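Local atomic coordinates of acyl-CoA dehydrogenase (Bacillus subtilis, PDB entry 5LNX), a protein that catalyses the FAD-dependent oxidation of saturated acyl-CoA to 2,3-dehydroacyl-CoA, passing the electrons to an acceptor. Residues D[33-38]-D[82-87]; D[86-91]-D[110-115]; D[246-251]-D[319-324]. All coordinates share one frame; numbering follows the deposited sequence.

Contact 1 (D[33-38]-D[82-87])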
loop_
_atom_site.group_PDB
_atom_site.type_symbol
_atom_site.label_atom_id
_atom_site.label_comp_id
_atom_site.label_asym_id
_atom_site.label_seq_id
_atom_site.Cartn_x
_atom_site.Cartn_y
_atom_site.Cartn_z
ATOM N N ASP D 33 30.853 2.004 15.346
ATOM C CA ASP D 33 30.714 2.812 14.102
ATOM C C ASP D 33 32.061 2.986 13.396
ATOM O O ASP D 33 32.249 3.935 12.635
ATOM C CB ASP D 33 30.069 4.183 14.375
ATOM C CG ASP D 33 29.432 4.822 13.125
ATOM O OD1 ASP D 33 30.040 5.774 12.605
ATOM O OD2 ASP D 33 28.322 4.425 12.694
ATOM N N GLU D 34 32.977 2.041 13.617
ATOM C CA GLU D 34 34.311 2.078 13.009
ATOM C C GLU D 34 34.474 1.098 11.861
ATOM O O GLU D 34 34.147 -0.086 11.968
ATOM C CB GLU D 34 35.402 1.833 14.052
ATOM C CG GLU D 34 35.350 2.820 15.209
ATOM C CD GLU D 34 36.530 2.695 16.146
ATOM O OE1 GLU D 34 37.192 1.625 16.150
ATOM O OE2 GLU D 34 36.790 3.667 16.890
ATOM N N PHE D 35 34.983 1.623 10.753
ATOM C CA PHE D 35 35.246 0.843 9.542
ATOM C C PHE D 35 36.030 -0.427 9.918
ATOM O O PHE D 35 36.959 -0.350 10.718
ATOM C CB PHE D 35 36.050 1.696 8.526
ATOM C CG PHE D 35 36.352 0.987 7.226
ATOM C CD1 PHE D 35 35.458 0.998 6.181
ATOM C CD2 PHE D 35 37.533 0.319 7.074
ATOM C CE1 PHE D 35 35.738 0.339 5.006
ATOM C CE2 PHE D 35 37.833 -0.339 5.909
ATOM C CZ PHE D 35 36.939 -0.327 4.869
ATOM N N PRO D 36 35.661 -1.593 9.353
ATOM C CA PRO D 36 36.202 -2.851 9.817
ATOM C C PRO D 36 37.478 -3.224 9.083
ATOM O O PRO D 36 37.524 -4.214 8.346
ATOM C CB PRO D 36 35.078 -3.821 9.474
ATOM C CG PRO D 36 34.492 -3.272 8.211
ATOM C CD PRO D 36 34.830 -1.806 8.152
ATOM N N PHE D 37 38.522 -2.449 9.312
ATOM C CA PHE D 37 39.803 -2.632 8.603
ATOM C C PHE D 37 40.316 -4.079 8.592
ATOM O O PHE D 37 40.775 -4.574 7.562
ATOM C CB PHE D 37 40.864 -1.734 9.222
ATOM C CG PHE D 37 40.681 -0.284 8.905
ATOM C CD1 PHE D 37 40.985 0.205 7.640
ATOM C CD2 PHE D 37 40.184 0.594 9.858
ATOM C CE1 PHE D 37 40.807 1.547 7.344
ATOM C CE2 PHE D 37 40.000 1.939 9.562
ATOM C CZ PHE D 37 40.312 2.417 8.307
ATOM N N GLN D 38 40.227 -4.735 9.747
ATOM C CA GLN D 38 40.708 -6.123 9.893
ATOM C C GLN D 38 39.915 -7.161 9.126
ATOM O O GLN D 38 40.484 -8.086 8.560
ATOM C CB GLN D 38 40.783 -6.515 11.353
ATOM N N GLY D 82 28.278 -5.232 3.081
ATOM C CA GLY D 82 27.775 -5.544 1.752
ATOM C C GLY D 82 27.999 -4.407 0.761
ATOM O O GLY D 82 28.438 -4.608 -0.362
ATOM N N VAL D 83 27.676 -3.204 1.186
ATOM C CA VAL D 83 27.868 -2.040 0.336
ATOM C C VAL D 83 29.333 -1.700 0.135
ATOM O O VAL D 83 29.700 -1.221 -0.935
ATOM C CB VAL D 83 27.137 -0.789 0.830
ATOM C CG1 VAL D 83 27.681 -0.307 2.158
ATOM C CG2 VAL D 83 27.231 0.327 -0.221
ATOM N N ILE D 84 30.127 -1.846 1.197
ATOM C CA ILE D 84 31.572 -1.581 1.122
ATOM C C ILE D 84 32.164 -2.465 0.056
ATOM O O ILE D 84 32.937 -2.020 -0.787
ATOM C CB ILE D 84 32.298 -1.878 2.449
ATOM C CG1 ILE D 84 31.994 -0.800 3.488
ATOM C CG2 ILE D 84 33.800 -1.961 2.223
ATOM C CD1 ILE D 84 32.379 -1.190 4.898
ATOM N N LEU D 85 31.814 -3.733 0.110
ATOM C CA LEU D 85 32.240 -4.664 -0.928
ATOM C C LEU D 85 31.692 -4.267 -2.304
ATOM O O LEU D 85 32.399 -4.321 -3.314
ATOM C CB LEU D 85 31.796 -6.092 -0.606
ATOM C CG LEU D 85 32.222 -7.145 -1.635
ATOM C CD1 LEU D 85 33.696 -7.039 -1.972
ATOM C CD2 LEU D 85 31.906 -8.546 -1.135
ATOM N N SER D 86 30.423 -3.901 -2.323
ATOM C CA SER D 86 29.701 -3.650 -3.575
ATOM C C SER D 86 30.293 -2.453 -4.335
ATOM O O SER D 86 30.440 -2.480 -5.557
ATOM C CB SER D 86 28.205 -3.401 -3.294
ATOM O OG SER D 86 27.431 -3.517 -4.474
ATOM N N VAL D 87 30.532 -1.379 -3.593
ATOM C CA VAL D 87 31.123 -0.176 -4.144
ATOM C C VAL D 87 32.530 -0.506 -4.629
ATOM O O VAL D 87 32.888 -0.219 -5.776
ATOM C CB VAL D 87 31.149 0.972 -3.111
ATOM C CG1 VAL D 87 32.135 2.049 -3.520
ATOM C CG2 VAL D 87 29.754 1.576 -2.966
#

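Contact 2 (D[86-91]-D[110-115])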
loop_
_atom_site.group_PDB
_atom_site.type_symbol
_atom_site.label_atom_id
_atom_site.label_comp_id
_atom_site.label_asym_id
_atom_site.label_seq_id
_atom_site.Cartn_x
_atom_site.Cartn_y
_atom_site.Cartn_z
ATOM N N SER D 86 30.423 -3.901 -2.323
ATOM C CA SER D 86 29.701 -3.650 -3.575
ATOM C C SER D 86 30.293 -2.453 -4.335
ATOM O O SER D 86 30.440 -2.480 -5.557
ATOM C CB SER D 86 28.205 -3.401 -3.294
ATOM O OG SER D 86 27.431 -3.517 -4.474
ATOM N N VAL D 87 30.532 -1.379 -3.593
ATOM C CA VAL D 87 31.123 -0.176 -4.144
ATOM C C VAL D 87 32.530 -0.506 -4.629
ATOM O O VAL D 87 32.888 -0.219 -5.776
ATOM C CB VAL D 87 31.149 0.972 -3.111
ATOM C CG1 VAL D 87 32.135 2.049 -3.520
ATOM C CG2 VAL D 87 29.754 1.576 -2.966
ATOM N N HIS D 88 33.310 -1.114 -3.744
ATOM C CA HIS D 88 34.725 -1.430 -4.018
ATOM C C HIS D 88 34.876 -2.008 -5.403
ATOM O O HIS D 88 35.699 -1.553 -6.200
ATOM C CB HIS D 88 35.273 -2.400 -2.954
ATOM C CG HIS D 88 36.523 -3.121 -3.349
ATOM N ND1 HIS D 88 37.777 -2.686 -2.990
ATOM C CD2 HIS D 88 36.711 -4.290 -4.012
ATOM C CE1 HIS D 88 38.690 -3.520 -3.460
ATOM N NE2 HIS D 88 38.068 -4.509 -4.077
ATOM N N THR D 89 34.075 -3.020 -5.686
ATOM C CA THR D 89 34.192 -3.792 -6.937
ATOM C C THR D 89 33.548 -3.182 -8.157
ATOM O O THR D 89 34.182 -3.042 -9.190
ATOM C CB THR D 89 33.539 -5.163 -6.765
ATOM O OG1 THR D 89 33.949 -5.695 -5.504
ATOM C CG2 THR D 89 33.903 -6.106 -7.900
ATOM N N SER D 90 32.269 -2.854 -8.011
ATOM C CA SER D 90 31.385 -2.540 -9.116
ATOM C C SER D 90 31.629 -1.123 -9.677
ATOM O O SER D 90 31.384 -0.837 -10.855
ATOM C CB SER D 90 29.963 -2.658 -8.587
ATOM O OG SER D 90 29.703 -1.606 -7.674
ATOM N N VAL D 91 32.007 -0.219 -8.785
ATOM C CA VAL D 91 32.266 1.181 -9.153
ATOM C C VAL D 91 33.640 1.733 -8.710
ATOM O O VAL D 91 34.056 2.790 -9.173
ATOM C CB VAL D 91 31.148 2.100 -8.645
ATOM C CG1 VAL D 91 29.834 1.725 -9.313
ATOM C CG2 VAL D 91 31.033 2.057 -7.127
ATOM N N PRO D 110 45.279 -5.451 -9.378
ATOM C CA PRO D 110 45.721 -6.556 -8.516
ATOM C C PRO D 110 45.649 -6.224 -7.035
ATOM O O PRO D 110 45.199 -7.044 -6.231
ATOM C CB PRO D 110 47.175 -6.783 -8.944
ATOM C CG PRO D 110 47.258 -6.277 -10.333
ATOM C CD PRO D 110 46.278 -5.139 -10.420
ATOM N N ASN D 111 46.069 -5.019 -6.684
ATOM C CA ASN D 111 45.968 -4.555 -5.306
ATOM C C ASN D 111 44.526 -4.344 -4.866
ATOM O O ASN D 111 44.192 -4.532 -3.690
ATOM C CB ASN D 111 46.754 -3.266 -5.112
ATOM C CG ASN D 111 48.250 -3.512 -5.025
ATOM O OD1 ASN D 111 48.702 -4.376 -4.261
ATOM N ND2 ASN D 111 49.028 -2.730 -5.767
ATOM N N LEU D 112 43.696 -3.887 -5.792
ATOM C CA LEU D 112 42.253 -3.784 -5.531
ATOM C C LEU D 112 41.620 -5.164 -5.372
ATOM O O LEU D 112 40.792 -5.383 -4.487
ATOM C CB LEU D 112 41.547 -2.996 -6.644
ATOM C CG LEU D 112 41.908 -1.505 -6.677
ATOM C CD1 LEU D 112 41.498 -0.872 -7.998
ATOM C CD2 LEU D 112 41.284 -0.767 -5.500
ATOM N N ALA D 113 42.038 -6.089 -6.235
ATOM C CA ALA D 113 41.481 -7.442 -6.296
ATOM C C ALA D 113 41.804 -8.240 -5.031
ATOM O O ALA D 113 40.925 -8.782 -4.377
ATOM C CB ALA D 113 42.029 -8.162 -7.495
ATOM N N SER D 114 43.087 -8.270 -4.698
ATOM C CA SER D 114 43.594 -8.881 -3.464
ATOM C C SER D 114 42.937 -8.320 -2.201
ATOM O O SER D 114 42.810 -9.014 -1.194
ATOM C CB SER D 114 45.108 -8.661 -3.356
ATOM O OG SER D 114 45.405 -7.324 -2.979
ATOM N N GLY D 115 42.582 -7.041 -2.247
ATOM C CA GLY D 115 42.108 -6.307 -1.057
ATOM C C GLY D 115 43.199 -5.580 -0.290
ATOM O O GLY D 115 42.937 -4.951 0.726
#

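Contact 3 (D[246-251]-D[319-324])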
loop_
_atom_site.group_PDB
_atom_site.type_symbol
_atom_site.label_atom_id
_atom_site.label_comp_id
_atom_site.label_asym_id
_atom_site.label_seq_id
_atom_site.Cartn_x
_atom_site.Cartn_y
_atom_site.Cartn_z
ATOM N N ALA D 246 20.561 -6.670 -4.358
ATOM C CA ALA D 246 21.075 -7.807 -3.595
ATOM C C ALA D 246 21.299 -7.473 -2.123
ATOM O O ALA D 246 21.056 -8.296 -1.236
ATOM C CB ALA D 246 22.376 -8.294 -4.220
ATOM N N GLN D 247 21.773 -6.268 -1.859
ATOM C CA GLN D 247 21.894 -5.770 -0.480
ATOM C C GLN D 247 20.525 -5.719 0.175
ATOM O O GLN D 247 20.326 -6.248 1.273
ATOM C CB GLN D 247 22.523 -4.375 -0.444
ATOM C CG GLN D 247 22.872 -3.879 0.949
ATOM C CD GLN D 247 23.185 -2.384 1.003
ATOM O OE1 GLN D 247 23.028 -1.658 0.016
ATOM N NE2 GLN D 247 23.639 -1.922 2.165
ATOM N N ALA D 248 19.579 -5.109 -0.536
ATOM C CA ALA D 248 18.183 -4.982 -0.059
ATOM C C ALA D 248 17.518 -6.346 0.178
ATOM O O ALA D 248 16.652 -6.490 1.037
ATOM C CB ALA D 248 17.360 -4.199 -1.063
ATOM N N LEU D 249 17.916 -7.313 -0.644
ATOM C CA LEU D 249 17.418 -8.671 -0.600
ATOM C C LEU D 249 17.879 -9.339 0.703
ATOM O O LEU D 249 17.065 -9.769 1.531
ATOM C CB LEU D 249 17.939 -9.448 -1.818
ATOM C CG LEU D 249 17.505 -10.915 -1.964
ATOM C CD1 LEU D 249 15.984 -11.059 -1.971
ATOM C CD2 LEU D 249 18.100 -11.519 -3.227
ATOM N N GLY D 250 19.197 -9.356 0.893
ATOM C CA GLY D 250 19.824 -9.857 2.125
ATOM C C GLY D 250 19.208 -9.224 3.359
ATOM O O GLY D 250 18.825 -9.910 4.304
ATOM N N ILE D 251 19.111 -7.898 3.360
ATOM C CA ILE D 251 18.435 -7.207 4.474
ATOM C C ILE D 251 17.068 -7.856 4.740
ATOM O O ILE D 251 16.713 -8.118 5.873
ATOM C CB ILE D 251 18.229 -5.716 4.194
ATOM C CG1 ILE D 251 19.543 -4.964 4.333
ATOM C CG2 ILE D 251 17.228 -5.125 5.174
ATOM C CD1 ILE D 251 19.526 -3.573 3.720
ATOM N N GLN D 319 14.633 -0.932 -7.124
ATOM C CA GLN D 319 13.395 -0.352 -6.602
ATOM C C GLN D 319 12.540 -1.374 -5.843
ATOM O O GLN D 319 11.922 -1.059 -4.818
ATOM C CB GLN D 319 12.564 0.239 -7.751
ATOM C CG GLN D 319 11.264 0.920 -7.322
ATOM C CD GLN D 319 10.026 0.049 -7.470
ATOM O OE1 GLN D 319 9.705 -0.396 -8.579
ATOM N NE2 GLN D 319 9.419 -0.323 -6.346
ATOM N N PHE D 320 12.474 -2.587 -6.374
ATOM C CA PHE D 320 11.594 -3.601 -5.794
ATOM C C PHE D 320 12.143 -4.109 -4.456
ATOM O O PHE D 320 11.476 -4.028 -3.429
ATOM C CB PHE D 320 11.353 -4.782 -6.741
ATOM C CG PHE D 320 10.240 -5.650 -6.292
ATOM C CD1 PHE D 320 8.926 -5.334 -6.626
ATOM C CD2 PHE D 320 10.477 -6.685 -5.381
ATOM C CE1 PHE D 320 7.871 -6.084 -6.125
ATOM C CE2 PHE D 320 9.426 -7.427 -4.873
ATOM C CZ PHE D 320 8.125 -7.121 -5.239
ATOM N N ALA D 321 13.377 -4.598 -4.505
ATOM C CA ALA D 321 14.063 -5.130 -3.322
ATOM C C ALA D 321 14.160 -4.078 -2.225
ATOM O O ALA D 321 13.817 -4.341 -1.068
ATOM C CB ALA D 321 15.438 -5.646 -3.701
ATOM N N SER D 322 14.541 -2.865 -2.606
ATOM C CA SER D 322 14.693 -1.759 -1.645
ATOM C C SER D 322 13.386 -1.488 -0.901
ATOM O O SER D 322 13.350 -1.470 0.320
ATOM C CB SER D 322 15.212 -0.474 -2.335
ATOM O OG SER D 322 14.351 0.004 -3.361
ATOM N N ASP D 323 12.324 -1.253 -1.642
ATOM C CA ASP D 323 11.010 -0.965 -1.052
ATOM C C ASP D 323 10.512 -2.132 -0.215
ATOM O O ASP D 323 9.911 -1.952 0.829
ATOM C CB ASP D 323 9.969 -0.667 -2.149
ATOM C CG ASP D 323 10.178 0.689 -2.800
ATOM O OD1 ASP D 323 11.076 1.424 -2.356
ATOM O OD2 ASP D 323 9.420 1.028 -3.729
ATOM N N ALA D 324 10.709 -3.324 -0.746
ATOM C CA ALA D 324 10.316 -4.567 -0.072
ATOM C C ALA D 324 11.035 -4.696 1.257
ATOM O O ALA D 324 10.487 -5.181 2.244
ATOM C CB ALA D 324 10.607 -5.782 -0.964
#

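Contact 1 (D[33-38]-D[82-87])
Phe-35, Pro-36 and Ile-84 form a small, buried, apolar contact in the N-terminal helical region. It joins the turn between helices 9-32 and 37-45 to the flank of helix 79-90. The backbones stay well apart, with 9.5 Å between the CA atoms of Phe-35 and Ile-84, so side chains bridge the gap.

Ile-84 brings its CD1 methyl obliquely to the CD1-CE1 side of the phenyl rim, 3.7 Å from Phe-35 CE1. The branch methyl CG2 of Ile-84 lies 4.1 Å from Phe-35 CE1. The chain of Ile-84 is extended at its end (chi2 166°), which carries CD1 out from the helix. The CD1 methyl also meets the proline, with Pro-36 CD 4.1 Å from Ile-84 CD1. It therefore serves both residues of the turn.

The phenyl ring is set in place locally. Its CG is anti to the backbone N of Phe-35 (chi1 -179°). Pro-36 CD lies 3.3 Å above one face of the Phe-35 ring, toward the rim. On another side, Phe-35 CD2 sits over the centre of the Phe-37 ring. Pro-36 is the centre of an inverse gamma turn, with a weak bond of 3.0 Å from Phe-37 N to Phe-35 O. It also takes the N-cap position of helix 37-45.

Ile-40 of that helix touches both Phe-35 and Ile-84. Leu-118 and Ala-160 also pack on Phe-35. The carbonyl of Ile-84 accepts a bond from Asn-157 ND2. The side chain of Ile-84 is about 9 Å from a bound FAD. Such packing of a helix-linking turn on a neighbouring helix belongs to the helical N-terminal domain of the acyl-CoA dehydrogenase fold, set here against residues of the middle domain.

Contact 2 (D[86-91]-D[110-115])
The imidazole of His-88 meets the backbone carbonyl of Leu-112, joining helix 79-90 to the C-terminal end of helix 102-114 in the helical N-terminal domain of the acyl-CoA dehydrogenase fold. His-88 NE2 donates to Leu-112 O at 2.9 Å. The bond is weak, because the angle at the hydrogen is only 118°. The oxygen lies at the ring edge, near its plane, and is almost as near His-88 CE1 (3.0 Å), as the bent angle implies. The two side chains come no closer than 4.3 Å, between Leu-112 CD2 and His-88 CE1.

The ring has further polar partners. NE2 also makes a weak bond to Met-49 O, so its N-H is divided between two carbonyls. On the other nitrogen, ND1 pairs weakly with Gly-119 N. This set is consistent with a neutral ring that carries its proton on NE2. The side chain crosses the gap with CG anti to the backbone N of His-88 (chi1 162°). A phenylalanine here would probably leave the carbonyls of Leu-112 and Met-49 and the Gly-119 N-H without their ring partner.

The acceptor sits where the helix is ending. Just beyond it, Ser-114 OG bonds to Asp-116 N. Gly-115, which has positive phi, makes a weak bond from its N to Leu-112 O at 3.3 Å.

Contact 3 (D[246-251]-D[319-324])
Ala-248 and Ala-321 let two helices of the C-terminal domain come close in a buried contact. The local axes of 246-251 and 319-324 pass 7.8 Å apart, at 30° and in roughly the same direction.

Along the second helix, Gln-319 comes first and takes no part in the contact. Its NE2 bonds to Asp-323 OD2 at 2.9 Å, fairly straight at 154°. Phe-320 follows and packs on helix 277-305 and on Phe-320 of the second subunit.

Ala-321 points at the first helix. Its CB is 3.6 Å from Ala-248 CB and also lies near the backbone N of Leu-249. Ala-248 CB in turn lies against the main chain, 3.4 Å from Ala-321 C and 3.5 Å from Ser-322 N. Here the CA atoms of Ala-248 and Ser-322 are 5.0 Å apart.

Ser-322 points away. Its OG sits between the backbone N and the carbonyl carbon (chi1 60°), where it bonds to Lys-318 O and also to Asn-364 ND2. Asp-323 OD2 receives the Gln-319 amide from above the carboxylate plane and forms a salt bridge with Arg-368.

Ser-322 OG and the Asp-323 carboxylate are thus bonded away from the first helix. No polar side-chain atom takes part across the interface; Ser-322 meets it with its backbone and CB. The closeness of the two helices probably depends on the alanines at this crossing.

All three contacts are buried, and none is a surface contact. Contacts 1 and 2 share helix 79-90 and lie in the N-terminal domain. Contact 3 joins two helices of the C-terminal domain. Their chemistry differs. Contact 1 is apolar, between long or ringed side chains across a wide backbone gap. Contact 2 rests mainly on a weak polar bond at a helix end. Contact 3 is apolar again, but its small side chains bring the backbones close. Contacts 1 and 3 touch where Val-83 CB packs on Gln-247 NE2 at 3.9 Å, so helix 79-90 meets helix 229-265. Contacts 2 and 3 lie on opposite sides of the chain's centre.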